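Local atomic coordinates of lipolytic enzyme, G-D-S-L family (Bacteroides thetaiotaomicron, PDB entry 7BR2), a protein that metabolises the drug diltiazem in the gut, as a microbial serine esterase of the SGNH (GDSL) hydrolase family. Residues K69-D74 with F374-Q379; V231-I236 with K245-I251; E368-Q373 with R407-Y411. All coordinates share one frame; numbering follows the deposited sequence.

Contacts 1 and 3 are neighbours on the C-terminal part of helix 344-377, their centres 12 Å apart. One binds helix 64-75 of the SGNH hydrolase domain to the long helix; the other packs helix 408-414 against it. They meet through Phe377 CE2, 3.4 Å from Tyr411 CZ, and through a probable hydrogen bond of 2.9 Å from Gln378 N to Gln373 O. Contact 2 is remote, about 50 Å from contact 1 and 49 Å from contact 3 between centres, across the centre of the chain, among the beta strands of a mixed sheet that includes strands 232-237 and 242-247. Ser28, Asp204 and His207, probably the catalytic triad, belong to none of the three contacts.

Contact 1. Residues K69-D74 with F374-Q379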
# COMPACT_ATOMS: atom_id res chain seq x y z
N LYS A 69 -21.49 0.59 -11.39
CA LYS A 69 -22.71 0.08 -10.75
C LYS A 69 -22.70 0.31 -9.24
O LYS A 69 -23.76 0.55 -8.64
CB LYS A 69 -22.91 -1.42 -10.97
CG LYS A 69 -23.37 -1.93 -12.31
CD LYS A 69 -23.62 -3.45 -12.16
CE LYS A 69 -22.54 -4.09 -11.29
NZ LYS A 69 -22.94 -5.30 -10.51
N ARG A 70 -21.54 0.17 -8.60
CA ARG A 70 -21.50 0.17 -7.14
C ARG A 70 -21.01 1.48 -6.52
O ARG A 70 -20.83 1.54 -5.30
CB ARG A 70 -20.64 -0.98 -6.62
CG ARG A 70 -19.17 -0.91 -6.97
CD ARG A 70 -18.44 -2.09 -6.34
NE ARG A 70 -17.14 -2.36 -6.96
CZ ARG A 70 -15.98 -1.93 -6.47
NH1 ARG A 70 -15.95 -1.21 -5.34
NH2 ARG A 70 -14.84 -2.24 -7.10
N LEU A 71 -20.79 2.53 -7.32
CA LEU A 71 -20.40 3.83 -6.74
C LEU A 71 -21.31 4.29 -5.59
O LEU A 71 -20.81 4.69 -4.53
CB LEU A 71 -20.36 4.90 -7.83
CG LEU A 71 -19.18 4.88 -8.80
CD1 LEU A 71 -19.28 6.05 -9.77
CD2 LEU A 71 -17.88 4.88 -8.04
N ASP A 72 -22.63 4.28 -5.78
CA ASP A 72 -23.51 4.83 -4.74
C ASP A 72 -23.43 4.02 -3.44
O ASP A 72 -23.26 4.58 -2.35
CB ASP A 72 -24.97 4.87 -5.20
CG ASP A 72 -25.28 6.03 -6.14
OD1 ASP A 72 -24.77 7.14 -5.92
OD2 ASP A 72 -26.08 5.83 -7.08
N GLY A 73 -23.58 2.69 -3.54
CA GLY A 73 -23.71 1.83 -2.37
C GLY A 73 -22.41 1.39 -1.74
O GLY A 73 -22.42 0.87 -0.61
N ASP A 74 -21.29 1.50 -2.44
CA ASP A 74 -20.05 0.95 -1.95
C ASP A 74 -18.90 1.95 -1.88
O ASP A 74 -18.01 1.78 -1.04
CB ASP A 74 -19.64 -0.25 -2.83
CG ASP A 74 -18.39 -0.93 -2.34
OD1 ASP A 74 -18.36 -1.27 -1.13
OD2 ASP A 74 -17.48 -1.21 -3.16
N PHE A 374 -22.92 -6.72 -4.61
CA PHE A 374 -22.92 -6.15 -5.96
C PHE A 374 -22.63 -7.18 -7.05
O PHE A 374 -23.10 -7.01 -8.19
CB PHE A 374 -21.91 -5.00 -6.03
CG PHE A 374 -22.25 -3.88 -5.10
CD1 PHE A 374 -23.19 -2.93 -5.44
CD2 PHE A 374 -21.65 -3.80 -3.85
CE1 PHE A 374 -23.51 -1.91 -4.56
CE2 PHE A 374 -21.96 -2.79 -2.96
CZ PHE A 374 -22.90 -1.84 -3.31
N GLY A 375 -21.91 -8.25 -6.74
CA GLY A 375 -21.65 -9.29 -7.70
C GLY A 375 -22.74 -10.35 -7.80
O GLY A 375 -22.69 -11.17 -8.72
N PHE A 376 -23.72 -10.36 -6.88
CA PHE A 376 -24.84 -11.29 -7.01
C PHE A 376 -26.19 -10.64 -6.72
O PHE A 376 -27.09 -10.69 -7.57
CB PHE A 376 -24.65 -12.52 -6.12
CG PHE A 376 -25.83 -13.43 -6.11
CD1 PHE A 376 -26.09 -14.24 -7.20
CD2 PHE A 376 -26.68 -13.48 -5.02
CE1 PHE A 376 -27.19 -15.09 -7.21
CE2 PHE A 376 -27.77 -14.33 -5.01
CZ PHE A 376 -28.03 -15.14 -6.11
N PHE A 377 -26.36 -10.04 -5.54
CA PHE A 377 -27.71 -9.64 -5.11
C PHE A 377 -28.26 -8.47 -5.91
O PHE A 377 -29.47 -8.42 -6.14
CB PHE A 377 -27.72 -9.31 -3.61
CG PHE A 377 -27.72 -10.51 -2.74
CD1 PHE A 377 -28.78 -11.41 -2.81
CD2 PHE A 377 -26.68 -10.77 -1.87
CE1 PHE A 377 -28.79 -12.55 -2.04
CE2 PHE A 377 -26.69 -11.92 -1.08
CZ PHE A 377 -27.75 -12.81 -1.16
N GLN A 378 -27.41 -7.55 -6.37
CA GLN A 378 -27.89 -6.41 -7.14
C GLN A 378 -28.62 -6.85 -8.40
O GLN A 378 -29.67 -6.31 -8.76
CB GLN A 378 -26.73 -5.49 -7.51
CG GLN A 378 -27.16 -4.20 -8.17
CD GLN A 378 -26.00 -3.25 -8.42
OE1 GLN A 378 -24.88 -3.68 -8.68
NE2 GLN A 378 -26.27 -1.94 -8.34
N GLN A 379 -28.07 -7.84 -9.11
CA GLN A 379 -28.72 -8.29 -10.33
C GLN A 379 -30.04 -9.00 -10.05
O GLN A 379 -30.87 -9.12 -10.95
CB GLN A 379 -27.77 -9.21 -11.10
CG GLN A 379 -26.53 -8.54 -11.74
CD GLN A 379 -25.64 -7.74 -10.75
OE1 GLN A 379 -25.52 -6.50 -10.87
NE2 GLN A 379 -25.08 -8.44 -9.75
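Arg70 and Phe374 mark the closest backbone approach, 6.6 Å between their CA atoms, where helix 64-75 meets the C-terminal part of helix 344-377. In the chain, helix 64-75 connects strands 53-58 and 82-85 of the parallel sheet of the SGNH hydrolase fold, so this helix-to-helix contact joins that alpha/beta domain to the long helix from the later part of the chain. It buries 308 Å² in total. The polar half belongs to Lys69, whose chain bends at chi3 (-40°) and brings NZ between two glutamine amides. NZ donates to Gln378 OE1 at 3.1 Å, tilted from the carbonyl plane, and to Gln379 OE1 at 2.9 Å, from above that amide's carbonyl plane. An alanine here would remove the ammonium group, and both amide oxygens would probably lose the donor they share, leaving the Gln378 arm freer to turn.

The apolar half is the Phe374 ring. Arg70 CB sits over one face, 3.6 Å from the ring centroid and 19° off the normal, a CH-pi contact. At the far end of the ring, CZ lies 3.6 Å from Gly73 C, an approach permitted by the missing CB of Gly73, and CE2 lies 3.4 Å from Asp74 CB. Beyond CB, the Arg70 chain leads away from the ring: NH1 forms a salt bridge with Asp74 OD2 at 2.7 Å, while NE pairs with Asp62 and Asp74 OD2 also receives Arg367. The same Gln379 amide also turns back on its own segment, NE2 donating to Phe374 O at 2.9 Å from above the carbonyl plane.

Contact 2. Residues V231-I236 with K245-I251; sequences VANMEI and KAEGCTI
Asn233 and Glu247 form a hydrogen-bonded antiparallel pair, each backbone N donating to the other's O at 2.9 Å. Glu235 and Lys245 repeat the pattern two residues on, with Glu235 N to Lys245 O at 2.8 Å and Lys245 N to Glu235 O at 3.0 Å; Met234 and Ala246 make the non-hydrogen-bonded pair between them. The N-to-C directions of segments 232-236 and 245-247 differ by 166°, as expected of the beta hairpin 232-237/242-247 at one edge of a mixed sheet.

Lys245 can be followed outward across the face it shares with Asn233, Glu235 and Glu247. Its CB lies 3.5 Å from Glu235 CB, directly across the pair. CG lies 4.0 Å from Asn233 O, and CD passes the Asn233 amide, 4.0 Å from OD1. A bend at chi3 (-113°) then sets the direction of CE and NZ, and NZ ends 4.5 Å from Glu235 OE1, too far for a salt bridge.

At Gly248, whose positive phi (68°) suits glycine, the chain leaves the hairpin and enters strand 249-257 of a second, antiparallel sheet. That strand brings Cys249 and Ile251 against the opposite, apolar face: Met234 SD rests 3.8 Å from Ile251 CD1, Cys249 SG approaches Met234 CB, and Ile236 CG1 meets Ile251 CG2. Tyr265 and Phe263 of strand 260-267 extend this layer.

The chemistry is thus divided: main-chain bonds fix the register, oily side chains join the sheets, and the Glu235-Lys245 charges probably add a loose electrostatic attraction, Glu235 also making a long, weak ion pair with Lys306.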
# COMPACT_ATOMS: atom_id res chain seq x y z
N VAL A 231 13.31 9.59 7.91
CA VAL A 231 12.63 9.37 9.18
C VAL A 231 13.16 10.34 10.23
O VAL A 231 12.40 11.10 10.85
CB VAL A 231 12.81 7.91 9.64
CG1 VAL A 231 12.12 7.68 10.97
CG2 VAL A 231 12.33 6.93 8.57
N ALA A 232 14.47 10.35 10.40
CA ALA A 232 15.17 11.32 11.22
C ALA A 232 16.63 11.31 10.79
O ALA A 232 17.12 10.34 10.21
CB ALA A 232 15.03 11.01 12.72
N ASN A 233 17.32 12.41 11.06
CA ASN A 233 18.72 12.57 10.65
C ASN A 233 19.44 13.26 11.80
O ASN A 233 19.26 14.47 12.01
CB ASN A 233 18.81 13.36 9.35
CG ASN A 233 20.14 13.15 8.62
OD1 ASN A 233 21.10 12.66 9.19
ND2 ASN A 233 20.18 13.54 7.35
N MET A 234 20.21 12.50 12.57
CA MET A 234 20.92 13.07 13.70
C MET A 234 22.42 12.89 13.51
O MET A 234 22.88 11.83 13.05
CB MET A 234 20.48 12.45 15.03
CG MET A 234 20.91 11.01 15.18
SD MET A 234 19.86 10.10 16.30
CE MET A 234 19.02 9.04 15.12
N GLU A 235 23.16 13.93 13.86
CA GLU A 235 24.62 13.93 13.81
C GLU A 235 25.12 14.49 15.13
O GLU A 235 24.82 15.65 15.46
CB GLU A 235 25.16 14.76 12.65
CG GLU A 235 26.66 14.58 12.43
CD GLU A 235 27.21 15.47 11.33
OE1 GLU A 235 26.49 15.76 10.34
OE2 GLU A 235 28.38 15.89 11.46
N ILE A 236 25.87 13.67 15.86
CA ILE A 236 26.48 14.03 17.13
C ILE A 236 28.00 14.03 16.98
O ILE A 236 28.59 13.02 16.56
CB ILE A 236 26.06 13.06 18.26
CG1 ILE A 236 24.57 13.23 18.60
CG2 ILE A 236 26.97 13.22 19.47
CD1 ILE A 236 23.63 12.39 17.78
N LYS A 245 23.36 17.82 14.00
CA LYS A 245 22.16 17.71 13.19
C LYS A 245 21.08 17.00 14.00
O LYS A 245 21.35 15.97 14.62
CB LYS A 245 22.47 16.92 11.91
CG LYS A 245 21.71 17.32 10.66
CD LYS A 245 22.23 16.51 9.48
CE LYS A 245 22.97 17.37 8.46
NZ LYS A 245 23.30 16.60 7.22
N ALA A 246 19.87 17.56 13.99
CA ALA A 246 18.75 16.97 14.69
C ALA A 246 17.49 17.22 13.86
O ALA A 246 16.59 17.98 14.23
CB ALA A 246 18.61 17.52 16.11
N GLU A 247 17.44 16.59 12.68
CA GLU A 247 16.33 16.73 11.75
C GLU A 247 15.28 15.69 12.09
O GLU A 247 15.58 14.48 12.17
CB GLU A 247 16.83 16.57 10.31
CG GLU A 247 17.75 17.70 9.87
CD GLU A 247 18.48 17.42 8.57
OE1 GLU A 247 19.26 18.29 8.13
OE2 GLU A 247 18.36 16.30 8.04
N GLY A 248 14.04 16.14 12.29
CA GLY A 248 12.97 15.24 12.64
C GLY A 248 13.11 14.63 14.01
O GLY A 248 12.51 13.58 14.27
N CYS A 249 13.89 15.24 14.89
CA CYS A 249 14.07 14.70 16.23
C CYS A 249 14.60 15.79 17.15
O CYS A 249 14.90 16.91 16.73
CB CYS A 249 15.02 13.50 16.22
SG CYS A 249 16.66 13.87 15.56
N THR A 250 14.68 15.44 18.43
CA THR A 250 15.33 16.25 19.45
C THR A 250 16.44 15.39 20.07
O THR A 250 16.18 14.25 20.49
CB THR A 250 14.31 16.71 20.50
OG1 THR A 250 13.34 17.57 19.89
CG2 THR A 250 15.01 17.47 21.62
N ILE A 251 17.67 15.91 20.06
CA ILE A 251 18.81 15.29 20.74
C ILE A 251 19.09 16.07 22.02
O ILE A 251 19.16 17.30 22.00
CB ILE A 251 20.07 15.26 19.84
CG1 ILE A 251 19.82 14.51 18.53
CG2 ILE A 251 21.27 14.65 20.59
CD1 ILE A 251 19.43 13.07 18.70
O HOH W 1 11.57 11.21 13.25

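Contact 3. Residues E368-Q373 with R407-Y411; sequences EYAWCQ and RRDLY
Helix 344-377 packs against the start of helix 408-414 through a salt bridge between Glu368 and Arg407 and a row of apolar and aromatic contacts. Arg407 holds the N-cap position of the shorter helix. Glu368 OE1 meets Arg407 NE at 2.8 Å, whereas Glu368 OE2 stays 4.0 Å from Arg407 NH2, so one oxygen is used rather than a flat two-pronged pairing; the 63° between carboxylate and guanidinium planes is consistent with this. OE2 is paired with Arg364. The bend of Glu368 at chi2 (-77°) carries its carboxylate to the arginine while its CB stays 3.7 Å from Leu410 CD1. Leu410 CD2 reaches on to Tyr369 N. One turn along, Cys372 SG lies 3.7 Å from Arg407 CB and 5.4 Å from the Tyr411 ring centroid, an oblique sulfur-aromatic contact.

Tyr369 CE1 and Tyr411 CE1 touch at 4.1 Å. Gln373 NE2 comes to the edge of the Tyr411 ring and donates to a water at 3.1 Å, which also hydrogen-bonds Tyr411 OH; Gln373 OE1 accepts from Phe384 N. Around this interface, Trp403 makes a cation-pi contact with Arg407 and meets Trp371 edge-to-face, while Ala390 and Met394 of helix 388-397 pack on Tyr411.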
# COMPACT_ATOMS: atom_id res chain seq x y z
N GLU A 368 -15.59 -9.22 0.93
CA GLU A 368 -16.34 -10.42 0.52
C GLU A 368 -17.84 -10.17 0.61
O GLU A 368 -18.62 -10.55 -0.29
CB GLU A 368 -15.93 -11.62 1.39
CG GLU A 368 -14.46 -12.03 1.28
CD GLU A 368 -14.16 -12.80 0.00
OE1 GLU A 368 -15.09 -13.39 -0.58
OE2 GLU A 368 -13.00 -12.81 -0.44
N TYR A 369 -18.27 -9.50 1.67
CA TYR A 369 -19.69 -9.17 1.76
C TYR A 369 -20.10 -8.26 0.60
O TYR A 369 -21.15 -8.48 -0.03
CB TYR A 369 -19.99 -8.53 3.12
CG TYR A 369 -21.29 -7.76 3.19
CD1 TYR A 369 -22.51 -8.41 3.38
CD2 TYR A 369 -21.29 -6.36 3.10
CE1 TYR A 369 -23.71 -7.69 3.45
CE2 TYR A 369 -22.47 -5.64 3.17
CZ TYR A 369 -23.68 -6.31 3.35
OH TYR A 369 -24.85 -5.57 3.43
N ALA A 370 -19.26 -7.28 0.26
CA ALA A 370 -19.56 -6.39 -0.86
C ALA A 370 -19.67 -7.16 -2.18
O ALA A 370 -20.49 -6.81 -3.04
CB ALA A 370 -18.50 -5.29 -0.97
N TRP A 371 -18.81 -8.17 -2.39
CA TRP A 371 -19.01 -8.99 -3.58
C TRP A 371 -20.37 -9.65 -3.55
O TRP A 371 -21.09 -9.68 -4.55
CB TRP A 371 -17.93 -10.06 -3.76
CG TRP A 371 -18.22 -10.80 -5.05
CD1 TRP A 371 -17.78 -10.48 -6.30
CD2 TRP A 371 -19.10 -11.93 -5.22
NE1 TRP A 371 -18.30 -11.34 -7.22
CE2 TRP A 371 -19.11 -12.24 -6.60
CE3 TRP A 371 -19.86 -12.72 -4.35
CZ2 TRP A 371 -19.86 -13.30 -7.12
CZ3 TRP A 371 -20.61 -13.77 -4.88
CH2 TRP A 371 -20.60 -14.05 -6.25
N CYS A 372 -20.76 -10.21 -2.40
CA CYS A 372 -22.10 -10.81 -2.35
C CYS A 372 -23.15 -9.80 -2.78
O CYS A 372 -24.05 -10.12 -3.57
CB CYS A 372 -22.39 -11.36 -0.95
SG CYS A 372 -21.41 -12.84 -0.60
N GLN A 373 -22.99 -8.56 -2.36
CA GLN A 373 -24.04 -7.58 -2.60
C GLN A 373 -24.06 -7.13 -4.06
O GLN A 373 -25.12 -7.14 -4.69
CB GLN A 373 -23.89 -6.37 -1.67
CG GLN A 373 -24.37 -6.65 -0.23
CD GLN A 373 -25.86 -7.02 -0.15
OE1 GLN A 373 -26.60 -6.91 -1.12
NE2 GLN A 373 -26.31 -7.45 1.04
N ARG A 407 -19.09 -18.28 -0.50
CA ARG A 407 -19.32 -17.18 0.41
C ARG A 407 -20.62 -17.26 1.19
O ARG A 407 -20.96 -16.30 1.89
CB ARG A 407 -19.22 -15.84 -0.32
CG ARG A 407 -17.80 -15.46 -0.68
CD ARG A 407 -17.47 -15.50 -2.14
NE ARG A 407 -16.02 -15.38 -2.30
CZ ARG A 407 -15.19 -16.41 -2.26
NH1 ARG A 407 -15.66 -17.64 -2.09
NH2 ARG A 407 -13.88 -16.22 -2.40
N ARG A 408 -21.39 -18.35 1.08
CA ARG A 408 -22.67 -18.41 1.76
C ARG A 408 -22.52 -18.34 3.28
O ARG A 408 -23.35 -17.73 3.96
CB ARG A 408 -23.46 -19.66 1.38
CG ARG A 408 -24.78 -19.73 2.16
CD ARG A 408 -25.79 -20.72 1.59
NE ARG A 408 -25.18 -22.00 1.29
CZ ARG A 408 -25.87 -23.06 0.87
NH1 ARG A 408 -27.19 -22.95 0.69
NH2 ARG A 408 -25.26 -24.21 0.62
N ASP A 409 -21.52 -19.02 3.85
CA ASP A 409 -21.33 -18.95 5.29
C ASP A 409 -21.01 -17.52 5.74
O ASP A 409 -21.64 -16.95 6.65
CB ASP A 409 -20.22 -19.93 5.70
CG ASP A 409 -20.02 -20.00 7.20
OD1 ASP A 409 -21.03 -20.11 7.92
OD2 ASP A 409 -18.85 -19.95 7.66
N LEU A 410 -20.04 -16.90 5.05
CA LEU A 410 -19.70 -15.52 5.34
C LEU A 410 -20.92 -14.63 5.17
O LEU A 410 -21.15 -13.74 6.00
CB LEU A 410 -18.55 -15.05 4.44
CG LEU A 410 -18.06 -13.61 4.67
CD1 LEU A 410 -16.53 -13.53 4.54
CD2 LEU A 410 -18.73 -12.59 3.73
N TYR A 411 -21.72 -14.83 4.12
CA TYR A 411 -22.87 -13.95 3.94
C TYR A 411 -23.90 -14.15 5.05
O TYR A 411 -24.56 -13.19 5.47
CB TYR A 411 -23.53 -14.14 2.57
CG TYR A 411 -24.75 -13.24 2.45
CD1 TYR A 411 -24.60 -11.88 2.22
CD2 TYR A 411 -26.04 -13.75 2.61
CE1 TYR A 411 -25.71 -11.05 2.13
CE2 TYR A 411 -27.16 -12.92 2.51
CZ TYR A 411 -26.99 -11.58 2.28
OH TYR A 411 -28.08 -10.75 2.19
O HOH W 2 -29.01 -8.70 0.21